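Local coordinates for protein probable alginate O-acetylase AlgJ (Pseudomonas putida, PDB 4O8V) that probably adds acetyl groups to the O-2 and O-3 positions of mannuronate residues in alginate, working with AlgI and AlgF at the inner membrane, at residues A[114-120]-A[181-185]; A[9-13]-A[166-170]. All coordinates share one frame; numbering follows the deposited sequence.

From the N terminus, residues 9-13 come first, and their partner 166-170 follows about 150 residues later; their meeting in contact 2 closes a long loop of the chain. Within that span lies 114-120, the loop leading to helix 125-141, whose partner 181-185 follows 166-170. The segments therefore alternate and the two closures cross rather than nest. Contact 1 ties the loop carrying Asp120 to the start of strand 184-193, while contact 2 holds the N-terminal strand against a helical turn in the long loop between strands 152-162 and 184-193. They also touch directly, Thr119 and Asp120 packing on Leu166, and Pro181 on Leu170.

Contact 1 (A[114-120]-A[181-185]); sequences QVFLRTD and PAPDN
The loop 114-120 of this SGNH hydrolase-like domain, which ends at the probable active-site Asp120, is held to the start of strand 184-193 by Asp184, whose carboxylate binds Arg118 and Thr119. Asp184 OD1 takes the backbone N-H of Arg118 (Arg118 N to Asp184 OD1, 2.7 Å) and Asp184 OD2 that of Thr119 (Thr119 N to Asp184 OD2, 2.8 Å), both on syn lone pairs, so two consecutive amides are clasped by one flat group. The threonine hydroxyl adds a third bond, Thr119 OG1 to Asp184 OD2 at 2.7 Å, arriving nearly end-on to the C-O bond. With chi1 at 70°, OG1 sits between its own backbone N and carbonyl carbon, close enough to the N-H for both groups to converge on OD2. Leu117 CD2 packs beside the carboxylate, 3.7 Å from Asp184 CG. An alanine in place of Asp184 would probably leave the N-H groups of Arg118 and Thr119 without their acceptor and the threonine hydroxyl free to rotate.

By similarity, Asp120 would form a Ser-His-Asp triad with His122 and Ser218; its OD1 bonds His122 ND1, and OD2 the backbone N of Asp165. Asp184 does not bond Asp120 itself but fixes the two residues just before it, consistent with a second-shell role. The bend of the Arg118 side chain at chi3 (44°) turns its guanidinium so that NH1 and NH2 both donate hydrogen bonds, end-on, to one acceptor, Arg118 NH1 and Arg118 NH2 each lying 2.9 Å from Ala182 O. The NH1 bond is tilted slightly from the carbonyl plane, whereas NH2 stands well above it, 63° out. A weak bond joins Arg118 NH2 to Pro183 O, and NH1 also donates to Gln17 O. Thr119 CG2 rests on the ring of Pro181, 4.0 Å from Pro181 CG.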
ATOM      1  N   GLN A 114       1.987   2.536  17.863  1.00 24.62           N
ATOM      2  CA  GLN A 114       2.615   1.927  16.702  1.00 22.40           C
ATOM      3  C   GLN A 114       1.783   2.195  15.443  1.00 23.54           C
ATOM      4  O   GLN A 114       0.574   1.933  15.429  1.00 25.52           O
ATOM      5  CB  GLN A 114       2.784   0.425  16.903  1.00 28.18           C
ATOM      6  CG  GLN A 114       3.901   0.113  17.907  1.00 34.31           C
ATOM      7  CD  GLN A 114       4.153  -1.369  18.071  1.00 39.50           C
ATOM      8  OE1 GLN A 114       4.377  -1.838  19.180  1.00 37.31           O
ATOM      9  NE2 GLN A 114       4.171  -2.109  16.958  1.00 35.74           N
ATOM     10  N   VAL A 115       2.446   2.684  14.397  1.00 24.52           N
ATOM     11  CA  VAL A 115       1.781   2.863  13.107  1.00 27.35           C
ATOM     12  C   VAL A 115       2.137   1.700  12.165  1.00 27.62           C
ATOM     13  O   VAL A 115       1.472   1.499  11.157  1.00 26.99           O
ATOM     14  CB  VAL A 115       2.122   4.248  12.477  1.00 27.88           C
ATOM     15  CG1 VAL A 115       1.677   5.412  13.420  1.00 31.41           C
ATOM     16  CG2 VAL A 115       3.584   4.382  12.115  1.00 28.99           C
ATOM     17  N   PHE A 116       3.162   0.918  12.520  1.00 27.80           N
ATOM     18  CA  PHE A 116       3.405  -0.415  11.941  1.00 24.98           C
ATOM     19  C   PHE A 116       3.518  -1.436  13.070  1.00 27.86           C
ATOM     20  O   PHE A 116       3.881  -1.078  14.205  1.00 24.00           O
ATOM     21  CB  PHE A 116       4.710  -0.488  11.121  1.00 24.42           C
ATOM     22  CG  PHE A 116       4.636   0.165   9.765  1.00 26.64           C
ATOM     23  CD1 PHE A 116       4.779   1.541   9.644  1.00 26.65           C
ATOM     24  CD2 PHE A 116       4.496  -0.608   8.617  1.00 23.07           C
ATOM     25  CE1 PHE A 116       4.734   2.149   8.417  1.00 32.87           C
ATOM     26  CE2 PHE A 116       4.454  -0.010   7.375  1.00 28.09           C
ATOM     27  CZ  PHE A 116       4.570   1.370   7.271  1.00 31.02           C
ATOM     28  N   LEU A 117       3.236  -2.698  12.758  1.00 23.14           N
ATOM     29  CA  LEU A 117       3.430  -3.799  13.710  1.00 29.44           C
ATOM     30  C   LEU A 117       4.920  -4.054  13.924  1.00 26.70           C
ATOM     31  O   LEU A 117       5.713  -3.846  13.015  1.00 21.74           O
ATOM     32  CB  LEU A 117       2.752  -5.077  13.198  1.00 26.49           C
ATOM     33  CG  LEU A 117       1.219  -5.052  13.120  1.00 34.39           C
ATOM     34  CD1 LEU A 117       0.745  -6.105  12.156  1.00 41.77           C
ATOM     35  CD2 LEU A 117       0.630  -5.316  14.454  1.00 34.34           C
ATOM     36  N   ARG A 118       5.295  -4.505  15.116  1.00 24.69           N
ATOM     37  CA  ARG A 118       6.707  -4.822  15.409  1.00 25.71           C
ATOM     38  C   ARG A 118       7.259  -6.041  14.623  1.00 24.88           C
ATOM     39  O   ARG A 118       8.406  -6.014  14.156  1.00 24.17           O
ATOM     40  CB  ARG A 118       6.874  -5.034  16.928  1.00 23.43           C
ATOM     41  CG  ARG A 118       8.282  -5.458  17.386  1.00 25.64           C
ATOM     42  CD  ARG A 118       8.401  -5.452  18.925  1.00 26.46           C
ATOM     43  NE  ARG A 118       7.239  -6.049  19.567  1.00 26.29           N
ATOM     44  CZ  ARG A 118       7.023  -7.354  19.672  1.00 27.82           C
ATOM     45  NH1 ARG A 118       7.909  -8.219  19.196  1.00 27.95           N
ATOM     46  NH2 ARG A 118       5.919  -7.795  20.266  1.00 27.27           N
ATOM     47  N   THR A 119       6.452  -7.091  14.456  1.00 24.18           N
ATOM     48  CA  THR A 119       6.935  -8.339  13.869  1.00 26.05           C
ATOM     49  C   THR A 119       6.332  -8.665  12.505  1.00 26.95           C
ATOM     50  O   THR A 119       6.454  -9.782  12.011  1.00 25.29           O
ATOM     51  CB  THR A 119       6.664  -9.519  14.796  1.00 29.46           C
ATOM     52  OG1 THR A 119       5.255  -9.779  14.843  1.00 28.40           O
ATOM     53  CG2 THR A 119       7.183  -9.212  16.216  1.00 28.17           C
ATOM     54  N   ASP A 120       5.690  -7.678  11.897  1.00 22.97           N
ATOM     55  CA  ASP A 120       4.925  -7.898  10.664  1.00 26.52           C
ATOM     56  C   ASP A 120       5.263  -6.775   9.680  1.00 26.20           C
ATOM     57  O   ASP A 120       5.683  -5.699  10.102  1.00 26.05           O
ATOM     58  CB  ASP A 120       3.430  -7.937  11.013  1.00 20.84           C
ATOM     59  CG  ASP A 120       2.524  -8.340   9.834  1.00 28.91           C
ATOM     60  OD1 ASP A 120       2.224  -7.472   8.984  1.00 30.89           O
ATOM     61  OD2 ASP A 120       2.087  -9.523   9.801  1.00 27.43           O
ATOM     62  N   PRO A 181      10.421 -13.664  18.514  1.00 31.54           N
ATOM     63  CA  PRO A 181       9.986 -12.436  19.191  1.00 32.63           C
ATOM     64  C   PRO A 181       8.583 -12.577  19.770  1.00 31.19           C
ATOM     65  O   PRO A 181       7.800 -13.405  19.301  1.00 27.51           O
ATOM     66  CB  PRO A 181      10.009 -11.387  18.073  1.00 30.28           C
ATOM     67  CG  PRO A 181       9.819 -12.179  16.827  1.00 35.27           C
ATOM     68  CD  PRO A 181      10.562 -13.461  17.061  1.00 31.79           C
ATOM     69  N   ALA A 182       8.291 -11.817  20.821  1.00 27.23           N
ATOM     70  CA  ALA A 182       6.934 -11.758  21.355  1.00 27.05           C
ATOM     71  C   ALA A 182       5.948 -11.392  20.238  1.00 22.97           C
ATOM     72  O   ALA A 182       6.248 -10.542  19.401  1.00 25.65           O
ATOM     73  CB  ALA A 182       6.840 -10.735  22.502  1.00 26.10           C
ATOM     74  N   PRO A 183       4.781 -12.042  20.213  1.00 26.77           N
ATOM     75  CA  PRO A 183       3.751 -11.624  19.257  1.00 29.15           C
ATOM     76  C   PRO A 183       3.371 -10.162  19.440  1.00 26.39           C
ATOM     77  O   PRO A 183       3.434  -9.648  20.567  1.00 22.10           O
ATOM     78  CB  PRO A 183       2.566 -12.531  19.593  1.00 33.99           C
ATOM     79  CG  PRO A 183       3.149 -13.679  20.327  1.00 36.04           C
ATOM     80  CD  PRO A 183       4.341 -13.166  21.055  1.00 32.00           C
ATOM     81  N   ASP A 184       2.973  -9.502  18.352  1.00 25.10           N
ATOM     82  CA  ASP A 184       2.305  -8.208  18.448  1.00 25.92           C
ATOM     83  C   ASP A 184       0.965  -8.360  19.149  1.00 27.61           C
ATOM     84  O   ASP A 184       0.480  -9.471  19.342  1.00 26.46           O
ATOM     85  CB  ASP A 184       2.054  -7.602  17.051  1.00 27.27           C
ATOM     86  CG  ASP A 184       3.274  -6.904  16.480  1.00 28.24           C
ATOM     87  OD1 ASP A 184       3.487  -5.704  16.785  1.00 27.48           O
ATOM     88  OD2 ASP A 184       4.000  -7.542  15.693  1.00 31.11           O
ATOM     89  N   ASN A 185       0.365  -7.228  19.507  1.00 25.59           N
ATOM     90  CA  ASN A 185      -1.041  -7.195  19.880  1.00 25.70           C
ATOM     91  C   ASN A 185      -1.798  -6.527  18.753  1.00 26.89           C
ATOM     92  O   ASN A 185      -1.270  -5.612  18.117  1.00 30.78           O
ATOM     93  CB  ASN A 185      -1.253  -6.450  21.196  1.00 28.07           C
ATOM     94  CG  ASN A 185      -0.957  -7.315  22.406  1.00 31.76           C
ATOM     95  OD1 ASN A 185      -1.107  -8.540  22.366  1.00 30.66           O
ATOM     96  ND2 ASN A 185      -0.552  -6.682  23.501  1.00 32.49           N
TER

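Contact 2 (A[9-13]-A[166-170]); sequences PGVVL and LTNFL
Leu166 O, against which Val11 CB packs at 4.1 Å, accepts the backbone N-H of Phe169 (Phe169 N to Leu166 O, 3.0 Å), and this bond, with that of Leu170 N to Thr167 O at 3.2 Å, winds 166-169 into a single helical turn, with Leu170 leaving it. Against that turn the N-terminal segment packs through apolar side chains, with Val11 as the central one. Its two methyls divide the work: Val11 CG1 lies 3.7 Å from Phe169 CB and reaches the backbone carbonyl of the same residue, while CG2 faces the start of the turn near Leu166 CB. A chi1 of 50° sets CG1 between the backbone N and carbonyl carbon of Val11, and from there it also approaches Leu170 CD2.

Further along, Leu13 and Leu170 meet methyl to methyl, with Leu13 CD2 3.7 Å from Leu170 CD2. At the other end the Phe169 ring lies beside Pro9, whose carbonyl O comes to 3.2 Å from Phe169 CD1, although the proline is poorly ordered and this end of the contact is accordingly less certain.

The packing lies at the surface, beside the antiparallel hairpin of strands 11-13 and 19-21. Leu19 of the second strand touches Val11, Leu13, Leu166 and Thr167, and Leu170 continues on to Pro181 in the loop leading into strand 184-193.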
ATOM      1  N   PRO A   9      13.109 -14.105  -0.517  1.00 83.99           N
ATOM      2  CA  PRO A   9      12.301 -13.319   0.423  1.00 81.11           C
ATOM      3  C   PRO A   9      12.664 -13.647   1.872  1.00 77.01           C
ATOM      4  O   PRO A   9      12.502 -14.794   2.298  1.00 83.76           O
ATOM      5  CB  PRO A   9      10.865 -13.743   0.093  1.00 81.70           C
ATOM      6  CG  PRO A   9      10.929 -14.207  -1.320  1.00 83.94           C
ATOM      7  CD  PRO A   9      12.273 -14.862  -1.463  1.00 86.58           C
ATOM      8  N   GLY A  10      13.149 -12.648   2.610  1.00 61.87           N
ATOM      9  CA  GLY A  10      13.697 -12.870   3.933  1.00 48.30           C
ATOM     10  C   GLY A  10      13.381 -11.809   4.978  1.00 36.50           C
ATOM     11  O   GLY A  10      12.576 -10.887   4.758  1.00 35.67           O
ATOM     12  N   VAL A  11      14.025 -11.946   6.129  1.00 35.79           N
ATOM     13  CA  VAL A  11      13.756 -11.071   7.264  1.00 34.29           C
ATOM     14  C   VAL A  11      15.067 -10.511   7.829  1.00 35.64           C
ATOM     15  O   VAL A  11      16.113 -11.164   7.755  1.00 41.32           O
ATOM     16  CB  VAL A  11      12.933 -11.832   8.354  1.00 28.76           C
ATOM     17  CG1 VAL A  11      13.574 -13.153   8.684  1.00 36.17           C
ATOM     18  CG2 VAL A  11      12.763 -10.984   9.619  1.00 28.17           C
ATOM     19  N   VAL A  12      15.019  -9.283   8.338  1.00 29.88           N
ATOM     20  CA  VAL A  12      16.156  -8.629   8.982  1.00 29.82           C
ATOM     21  C   VAL A  12      15.806  -8.360  10.440  1.00 31.63           C
ATOM     22  O   VAL A  12      14.696  -7.912  10.754  1.00 33.37           O
ATOM     23  CB  VAL A  12      16.534  -7.306   8.269  1.00 35.65           C
ATOM     24  CG1 VAL A  12      17.727  -6.638   8.941  1.00 37.53           C
ATOM     25  CG2 VAL A  12      16.835  -7.566   6.792  1.00 35.86           C
ATOM     26  N   LEU A  13      16.729  -8.679  11.339  1.00 30.88           N
ATOM     27  CA  LEU A  13      16.486  -8.445  12.757  1.00 32.34           C
ATOM     28  C   LEU A  13      16.777  -7.009  13.120  1.00 35.09           C
ATOM     29  O   LEU A  13      17.816  -6.480  12.741  1.00 38.70           O
ATOM     30  CB  LEU A  13      17.361  -9.362  13.619  1.00 35.86           C
ATOM     31  CG  LEU A  13      17.261 -10.857  13.394  1.00 37.35           C
ATOM     32  CD1 LEU A  13      18.257 -11.562  14.337  1.00 42.06           C
ATOM     33  CD2 LEU A  13      15.854 -11.343  13.613  1.00 39.36           C
ATOM     34  N   LEU A 166       6.408 -11.819   9.265  1.00 28.81           N
ATOM     35  CA  LEU A 166       7.861 -11.969   9.219  1.00 28.49           C
ATOM     36  C   LEU A 166       8.417 -13.089  10.105  1.00 30.96           C
ATOM     37  O   LEU A 166       9.501 -13.617   9.840  1.00 30.88           O
ATOM     38  CB  LEU A 166       8.522 -10.646   9.591  1.00 30.43           C
ATOM     39  CG  LEU A 166       8.327  -9.589   8.511  1.00 29.57           C
ATOM     40  CD1 LEU A 166       8.662  -8.201   9.066  1.00 28.61           C
ATOM     41  CD2 LEU A 166       9.159  -9.927   7.250  1.00 29.29           C
ATOM     42  N   THR A 167       7.689 -13.460  11.151  1.00 33.55           N
ATOM     43  CA  THR A 167       8.194 -14.488  12.054  1.00 37.60           C
ATOM     44  C   THR A 167       8.343 -15.821  11.330  1.00 41.74           C
ATOM     45  O   THR A 167       9.157 -16.646  11.714  1.00 40.83           O
ATOM     46  CB  THR A 167       7.284 -14.677  13.255  1.00 38.03           C
ATOM     47  OG1 THR A 167       6.100 -15.352  12.827  1.00 49.73           O
ATOM     48  CG2 THR A 167       6.905 -13.332  13.826  1.00 31.48           C
ATOM     49  N   ASN A 168       7.577 -16.016  10.260  1.00 44.91           N
ATOM     50  CA  ASN A 168       7.632 -17.274   9.522  1.00 50.05           C
ATOM     51  C   ASN A 168       8.857 -17.390   8.621  1.00 49.59           C
ATOM     52  O   ASN A 168       9.182 -18.478   8.135  1.00 53.92           O
ATOM     53  CB  ASN A 168       6.355 -17.449   8.706  1.00 55.03           C
ATOM     54  CG  ASN A 168       5.139 -17.643   9.588  1.00 58.59           C
ATOM     55  OD1 ASN A 168       4.831 -18.766  10.014  1.00 57.99           O
ATOM     56  ND2 ASN A 168       4.457 -16.540   9.902  1.00 60.24           N
ATOM     57  N   PHE A 169       9.539 -16.272   8.400  1.00 45.46           N
ATOM     58  CA  PHE A 169      10.780 -16.284   7.640  1.00 48.06           C
ATOM     59  C   PHE A 169      11.984 -16.485   8.530  1.00 47.13           C
ATOM     60  O   PHE A 169      13.096 -16.705   8.049  1.00 53.41           O
ATOM     61  CB  PHE A 169      10.929 -14.991   6.850  1.00 53.50           C
ATOM     62  CG  PHE A 169       9.966 -14.880   5.723  1.00 58.53           C
ATOM     63  CD1 PHE A 169      10.246 -15.476   4.499  1.00 65.11           C
ATOM     64  CD2 PHE A 169       8.765 -14.216   5.889  1.00 56.32           C
ATOM     65  CE1 PHE A 169       9.347 -15.386   3.449  1.00 67.01           C
ATOM     66  CE2 PHE A 169       7.858 -14.121   4.845  1.00 60.62           C
ATOM     67  CZ  PHE A 169       8.150 -14.706   3.624  1.00 64.20           C
ATOM     68  N   LEU A 170      11.770 -16.426   9.837  1.00 43.52           N
ATOM     69  CA  LEU A 170      12.855 -16.710  10.761  1.00 47.19           C
ATOM     70  C   LEU A 170      13.195 -18.192  10.739  1.00 58.90           C
ATOM     71  O   LEU A 170      12.302 -19.035  10.642  1.00 58.63           O
ATOM     72  CB  LEU A 170      12.490 -16.293  12.183  1.00 42.56           C
ATOM     73  CG  LEU A 170      12.415 -14.803  12.506  1.00 40.57           C
ATOM     74  CD1 LEU A 170      11.733 -14.638  13.849  1.00 37.85           C
ATOM     75  CD2 LEU A 170      13.814 -14.192  12.519  1.00 43.36           C
TER